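Local coordinates for protein phenylalanine--tRNA ligase beta subunit (Pyrococcus horikoshii, PDB 2CXI) that charges tRNA(Phe) with phenylalanine at the expense of ATP, working together with the alpha subunit in a tetramer of two alpha and two beta chains, at residues I129-F133 with G134-R138; F165-L168 with G169-E172; W238-E241 with K242-A246. All coordinates share one frame; numbering follows the deposited sequence.

All three contacts are local and lie, in chain order, in the B3/4 domain, the amino acid-editing part of the beta subunit. Interaction 1 ends helix 116-133, interaction 2 is the turn between strands 164-165 and 174-175, and interaction 3 begins helix 240-255. Interactions 1 and 3, with centres about 11 Å apart, touch and join the two helices: Lys242 NZ probably hydrogen-bonds to Phe133 O (2.9 Å), Ile129 CG2 lies 3.9 Å from Ala246 CB, and Phe133 CZ lies 3.7 Å from Leu245 CD1. Interaction 2 is a peripheral turn of the same domain, its centre about 24 Å from that of interaction 1 and 29 Å from that of interaction 3.

Interaction 1. Residues I129-F133 with G134-R138; sequences IALTF and GRRRR
Leu131 and Arg136 meet because their first torsions are set differently: CG of Leu131 is anti to the backbone N (chi1 169°), which brings the branch round beside its own carbonyl carbon, while CG of Arg136 stands beside the backbone N (chi1 -64°). The two chains cross obliquely, with Leu131 CD1 4.1 Å from Arg136 CG. One residue back on the helix and one further on in the loop, Ala130 CB comes 4.0 Å from Arg137 CG. In both pairs the arginine takes part through its CG methylene, and the guanidinium groups have no share in them.

Backbone bonds hold these residues in place. A wide pi-type turn spans Ile129 to Phe133, and Gly134 N donates to Ile129 O at 2.8 Å. Two further carbonyls of the last turn are then taken up by the returning chain: Leu131 O by Arg136 N at 2.9 Å, in a nearly straight bond (167°), and Ala130 O by Arg137 N, also at 2.9 Å. Positive phi angles at Arg135, Arg136 and Arg137 bend the chain back this way, and a type I' beta turn from Arg135 to Arg138 completes the reversal.

Past the contact, Arg137 NH1 is held by the carbonyls of Ile215 and Pro214, and the chain runs on into strand 140-146. Ile129 packs on Val140 and Ile142 of that strand and on Val249 of helix 240-255, so the end of helix 116-133 packs against both.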
# COMPACT_ATOMS: atom_id res chain seq x y z
N ILE A 129 -11.23 -20.05 29.83
CA ILE A 129 -10.14 -20.68 29.07
C ILE A 129 -8.76 -20.30 29.63
O ILE A 129 -7.89 -21.16 29.82
CB ILE A 129 -10.23 -20.35 27.53
CG1 ILE A 129 -11.51 -20.99 26.94
CG2 ILE A 129 -8.95 -20.88 26.82
CD1 ILE A 129 -11.74 -20.65 25.51
N ALA A 130 -8.55 -19.01 29.86
CA ALA A 130 -7.26 -18.52 30.36
C ALA A 130 -6.90 -19.06 31.73
O ALA A 130 -5.74 -19.31 32.00
CB ALA A 130 -7.25 -16.99 30.39
N LEU A 131 -7.89 -19.22 32.60
CA LEU A 131 -7.59 -19.70 33.97
C LEU A 131 -7.11 -21.14 34.00
O LEU A 131 -6.05 -21.42 34.57
CB LEU A 131 -8.81 -19.56 34.88
CG LEU A 131 -8.84 -20.22 36.28
CD1 LEU A 131 -7.81 -19.67 37.23
CD2 LEU A 131 -10.26 -20.00 36.83
N THR A 132 -7.92 -22.02 33.40
CA THR A 132 -7.79 -23.48 33.49
C THR A 132 -6.90 -24.05 32.39
O THR A 132 -5.83 -24.60 32.63
CB THR A 132 -9.19 -24.11 33.30
OG1 THR A 132 -10.11 -23.54 34.26
CG2 THR A 132 -9.17 -25.56 33.66
N PHE A 133 -7.39 -23.95 31.16
CA PHE A 133 -6.65 -24.43 29.99
C PHE A 133 -5.35 -23.65 29.83
O PHE A 133 -4.30 -24.21 29.52
CB PHE A 133 -7.55 -24.28 28.75
CG PHE A 133 -6.99 -24.90 27.49
CD1 PHE A 133 -6.99 -26.26 27.32
CD2 PHE A 133 -6.51 -24.07 26.47
CE1 PHE A 133 -6.51 -26.83 26.12
CE2 PHE A 133 -6.01 -24.62 25.28
CZ PHE A 133 -6.03 -26.00 25.09
N GLY A 134 -5.40 -22.34 30.11
CA GLY A 134 -4.23 -21.49 29.86
C GLY A 134 -3.30 -21.25 31.05
O GLY A 134 -2.43 -20.38 30.99
N ARG A 135 -3.53 -21.97 32.14
CA ARG A 135 -2.72 -21.88 33.39
C ARG A 135 -2.51 -20.44 33.86
O ARG A 135 -1.38 -19.90 33.84
CB ARG A 135 -1.35 -22.61 33.28
CG ARG A 135 -1.38 -23.98 32.58
CD ARG A 135 -1.94 -25.24 33.32
NE ARG A 135 -1.62 -25.36 34.73
CZ ARG A 135 -1.84 -26.47 35.47
NH1 ARG A 135 -2.34 -27.56 34.93
NH2 ARG A 135 -1.55 -26.48 36.76
N ARG A 136 -3.62 -19.84 34.27
CA ARG A 136 -3.68 -18.49 34.78
C ARG A 136 -3.01 -17.53 33.75
O ARG A 136 -2.17 -16.69 34.12
CB ARG A 136 -3.03 -18.41 36.17
CG ARG A 136 -3.74 -19.23 37.28
CD ARG A 136 -3.07 -19.01 38.63
NE ARG A 136 -1.76 -19.68 38.65
CZ ARG A 136 -0.94 -19.72 39.69
NH1 ARG A 136 -1.28 -19.08 40.84
NH2 ARG A 136 0.21 -20.38 39.61
N ARG A 137 -3.36 -17.74 32.47
CA ARG A 137 -2.98 -16.85 31.35
C ARG A 137 -1.57 -17.13 30.78
O ARG A 137 -1.23 -16.64 29.70
CB ARG A 137 -3.04 -15.38 31.78
CG ARG A 137 -4.41 -14.82 32.11
CD ARG A 137 -4.37 -13.27 32.04
NE ARG A 137 -5.62 -12.64 32.47
CZ ARG A 137 -5.80 -11.32 32.57
NH1 ARG A 137 -4.81 -10.49 32.27
NH2 ARG A 137 -6.98 -10.82 32.98
N ARG A 138 -0.73 -17.87 31.50
CA ARG A 138 0.66 -18.03 31.00
C ARG A 138 0.67 -18.80 29.70
O ARG A 138 1.37 -18.41 28.77
CB ARG A 138 1.57 -18.73 32.01
CG ARG A 138 3.01 -18.67 31.56
CD ARG A 138 4.05 -19.43 32.45
NE ARG A 138 5.14 -19.66 31.53
CZ ARG A 138 5.23 -20.71 30.73
NH1 ARG A 138 4.32 -21.69 30.78
NH2 ARG A 138 6.24 -20.77 29.87

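Interaction 2. Residues F165-L168 with G169-E172; sequences FAPL and GYKE
Pro167 to Tyr170 form a type II beta turn, closed by Tyr170 N donating to Pro167 O at 3.0 Å with an N-H...O angle of 141°, and the end-to-end directions of 165-168 and 169-172 lie 156° apart. Tyr170 directs its CB toward the first leg. Its CG is anti to the carbonyl carbon (chi1 -68°), beside the backbone N, while CB lies 4.1 Å from Pro167 CD; this brings ring atom CD2 near Pro167 CG. The ring presents an edge to the backbone: Leu168 O lies in its plane, 3.7 Å from CD2. On the same side chain, CB is also 3.5 Å from Pro167 O.

The turn belongs to the loop that links the short strands 164-165 and 174-175 of the B3/4 domain, whose ends are joined by backbone hydrogen bonding between Phe165 and Met174. Glycine fills the third position of the turn, as is usual in type II turns; with its positive phi, a beta carbon on Gly169 would run into Leu168 O. Glu219 binds the turn twice, its OE1 accepting from Gly169 N and its OE2 forming a salt bridge with Lys171 NZ, while Leu168 O takes a hydrogen bond from His183 NE2.

At the open end of the turn Ala166 points its methyl between the two legs. CB lies 3.5 Å from Tyr170 O and 3.6 Å from Glu172 O, so this small side chain fits against the backbone of the returning leg. Pro167 CD reaches toward the same leg, 4.2 Å from Glu172 O.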
# COMPACT_ATOMS: atom_id res chain seq x y z
N PHE A 165 0.70 3.63 27.10
CA PHE A 165 -0.71 3.65 26.70
C PHE A 165 -1.54 3.69 27.98
O PHE A 165 -1.01 3.47 29.07
CB PHE A 165 -1.07 2.44 25.79
CG PHE A 165 -1.21 1.09 26.54
CD1 PHE A 165 -0.09 0.33 26.88
CD2 PHE A 165 -2.49 0.56 26.79
CE1 PHE A 165 -0.21 -0.93 27.53
CE2 PHE A 165 -2.65 -0.67 27.46
CZ PHE A 165 -1.49 -1.44 27.82
N ALA A 166 -2.84 3.98 27.85
CA ALA A 166 -3.75 4.05 28.99
C ALA A 166 -4.38 2.69 29.14
O ALA A 166 -5.18 2.28 28.26
CB ALA A 166 -4.85 5.11 28.74
N PRO A 167 -4.04 1.97 30.21
CA PRO A 167 -4.63 0.63 30.42
C PRO A 167 -6.08 0.77 30.87
O PRO A 167 -6.49 1.84 31.34
CB PRO A 167 -3.72 0.00 31.49
CG PRO A 167 -3.25 1.22 32.34
CD PRO A 167 -3.14 2.37 31.32
N LEU A 168 -6.86 -0.29 30.65
CA LEU A 168 -8.25 -0.36 31.04
C LEU A 168 -8.46 0.10 32.48
O LEU A 168 -7.81 -0.40 33.41
CB LEU A 168 -8.77 -1.80 30.92
CG LEU A 168 -10.23 -2.02 31.30
CD1 LEU A 168 -11.13 -1.64 30.16
CD2 LEU A 168 -10.48 -3.46 31.71
N GLY A 169 -9.39 1.04 32.63
CA GLY A 169 -9.77 1.64 33.91
C GLY A 169 -9.02 2.92 34.24
O GLY A 169 -9.26 3.50 35.30
N TYR A 170 -8.13 3.37 33.35
CA TYR A 170 -7.30 4.58 33.57
C TYR A 170 -7.40 5.51 32.36
O TYR A 170 -7.33 5.05 31.21
CB TYR A 170 -5.83 4.23 33.81
CG TYR A 170 -5.55 3.50 35.11
CD1 TYR A 170 -4.83 4.13 36.15
CD2 TYR A 170 -5.99 2.20 35.31
CE1 TYR A 170 -4.56 3.45 37.35
CE2 TYR A 170 -5.75 1.52 36.50
CZ TYR A 170 -5.03 2.15 37.51
OH TYR A 170 -4.80 1.46 38.68
N LYS A 171 -7.55 6.83 32.59
CA LYS A 171 -7.80 7.77 31.47
C LYS A 171 -6.53 8.37 30.89
O LYS A 171 -6.59 9.03 29.85
CB LYS A 171 -8.74 8.93 31.87
CG LYS A 171 -10.11 8.51 32.31
CD LYS A 171 -10.92 8.04 31.12
CE LYS A 171 -11.93 6.94 31.48
NZ LYS A 171 -12.58 6.39 30.23
N GLU A 172 -5.40 8.15 31.55
CA GLU A 172 -4.11 8.72 31.15
C GLU A 172 -3.12 7.61 30.84
O GLU A 172 -3.10 6.59 31.51
CB GLU A 172 -3.54 9.61 32.31
CG GLU A 172 -2.24 10.34 31.95
CD GLU A 172 -2.44 11.24 30.74
OE1 GLU A 172 -2.05 10.85 29.60
OE2 GLU A 172 -3.07 12.30 30.88

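Interaction 3. Residues W238-E241 with K242-A246; sequences WKLE and KVMLA
Glu241 and Lys242, with Leu240 just before them, make up the first turn of helix 240-255, which has Lys239 at its N-cap position. Glu241 leaves with CG anti to the backbone N and then bends sharply at chi2 (-83°), which turns the carboxylate alongside Lys242 and toward Leu245 (Glu241 OE2 to Leu245 CB 4.2 Å). OE1 comes 3.5 Å from Lys242 CG, but stays 6.1 Å from Lys242 NZ, which is instead bonded to Phe133 O and makes a cation-pi contact with the Phe133 ring. Glu241 also lies side by side with Leu245. The helix start would probably favour the charge on Glu241, whereas nearby Asp330, with OD2 close to OE2, would probably oppose it.

Beneath the side chains, Lys239 O accepts from Val243 N in a nearly straight bond (168°) and, weakly, from Lys242 N. Met244 N, in a selenomethionine, donates to Leu240 O, and Leu245 N to Glu241 O. Leu240 packs beside Tyr103 and Val105 of strand 103-110, tying this helix start to the sheet. Its CD1 lies 4.2 Å from CG2 of Val243, and Val243 CG2 also approaches Leu240 O to 3.2 Å.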
# COMPACT_ATOMS: atom_id res chain seq x y z
N TRP A 238 2.64 -19.98 24.61
CA TRP A 238 3.94 -20.64 24.45
C TRP A 238 3.96 -21.82 23.46
O TRP A 238 5.04 -22.24 23.02
CB TRP A 238 4.44 -21.09 25.84
CG TRP A 238 5.05 -19.89 26.58
CD1 TRP A 238 4.41 -19.00 27.42
CD2 TRP A 238 6.41 -19.42 26.47
NE1 TRP A 238 5.28 -18.04 27.85
CE2 TRP A 238 6.52 -18.27 27.29
CE3 TRP A 238 7.55 -19.87 25.77
CZ2 TRP A 238 7.73 -17.57 27.45
CZ3 TRP A 238 8.74 -19.16 25.92
CH2 TRP A 238 8.82 -18.03 26.75
N LYS A 239 2.78 -22.38 23.14
CA LYS A 239 2.68 -23.51 22.18
C LYS A 239 1.62 -23.18 21.16
O LYS A 239 0.49 -22.84 21.51
CB LYS A 239 2.29 -24.85 22.85
CG LYS A 239 3.24 -25.37 23.96
CD LYS A 239 4.71 -25.52 23.53
CE LYS A 239 4.95 -26.61 22.53
NZ LYS A 239 6.43 -26.88 22.63
N LEU A 240 1.98 -23.28 19.89
CA LEU A 240 1.08 -22.93 18.82
C LEU A 240 -0.22 -23.75 18.85
O LEU A 240 -1.29 -23.20 18.64
CB LEU A 240 1.81 -23.04 17.46
CG LEU A 240 1.18 -22.49 16.19
CD1 LEU A 240 0.80 -20.97 16.33
CD2 LEU A 240 2.18 -22.70 15.00
N GLU A 241 -0.12 -25.06 19.14
CA GLU A 241 -1.30 -25.93 19.18
C GLU A 241 -2.28 -25.47 20.22
O GLU A 241 -3.51 -25.55 19.99
CB GLU A 241 -0.91 -27.40 19.49
CG GLU A 241 -2.07 -28.41 19.52
CD GLU A 241 -2.86 -28.49 20.84
OE1 GLU A 241 -2.29 -28.27 21.93
OE2 GLU A 241 -4.10 -28.80 20.77
N LYS A 242 -1.77 -25.03 21.38
CA LYS A 242 -2.65 -24.63 22.48
C LYS A 242 -3.41 -23.31 22.20
O LYS A 242 -4.63 -23.22 22.47
CB LYS A 242 -1.90 -24.54 23.81
CG LYS A 242 -1.70 -25.91 24.50
CD LYS A 242 -1.25 -25.73 25.95
CE LYS A 242 -2.28 -24.95 26.73
NZ LYS A 242 -3.15 -25.90 27.47
N VAL A 243 -2.72 -22.33 21.64
CA VAL A 243 -3.37 -21.05 21.28
C VAL A 243 -4.37 -21.23 20.13
O VAL A 243 -5.40 -20.54 20.09
CB VAL A 243 -2.36 -19.93 21.06
CG1 VAL A 243 -1.58 -19.65 22.40
CG2 VAL A 243 -1.38 -20.24 19.89
N MSE A 244 -4.09 -22.18 19.24
CA MSE A 244 -5.03 -22.47 18.15
C MSE A 244 -6.30 -23.16 18.63
O MSE A 244 -7.38 -22.86 18.17
CB MSE A 244 -4.35 -23.31 17.08
CG MSE A 244 -3.26 -22.54 16.40
SE MSE A 244 -3.99 -21.58 14.88
CE MSE A 244 -4.01 -23.10 13.56
N LEU A 245 -6.16 -24.10 19.56
CA LEU A 245 -7.34 -24.73 20.18
C LEU A 245 -8.24 -23.67 20.79
O LEU A 245 -9.44 -23.64 20.50
CB LEU A 245 -6.90 -25.76 21.23
CG LEU A 245 -7.99 -26.71 21.76
CD1 LEU A 245 -8.91 -26.00 22.81
CD2 LEU A 245 -8.75 -27.38 20.62
N ALA A 246 -7.65 -22.79 21.61
CA ALA A 246 -8.38 -21.74 22.31
C ALA A 246 -9.08 -20.78 21.30
O ALA A 246 -10.26 -20.40 21.44
CB ALA A 246 -7.42 -20.98 23.19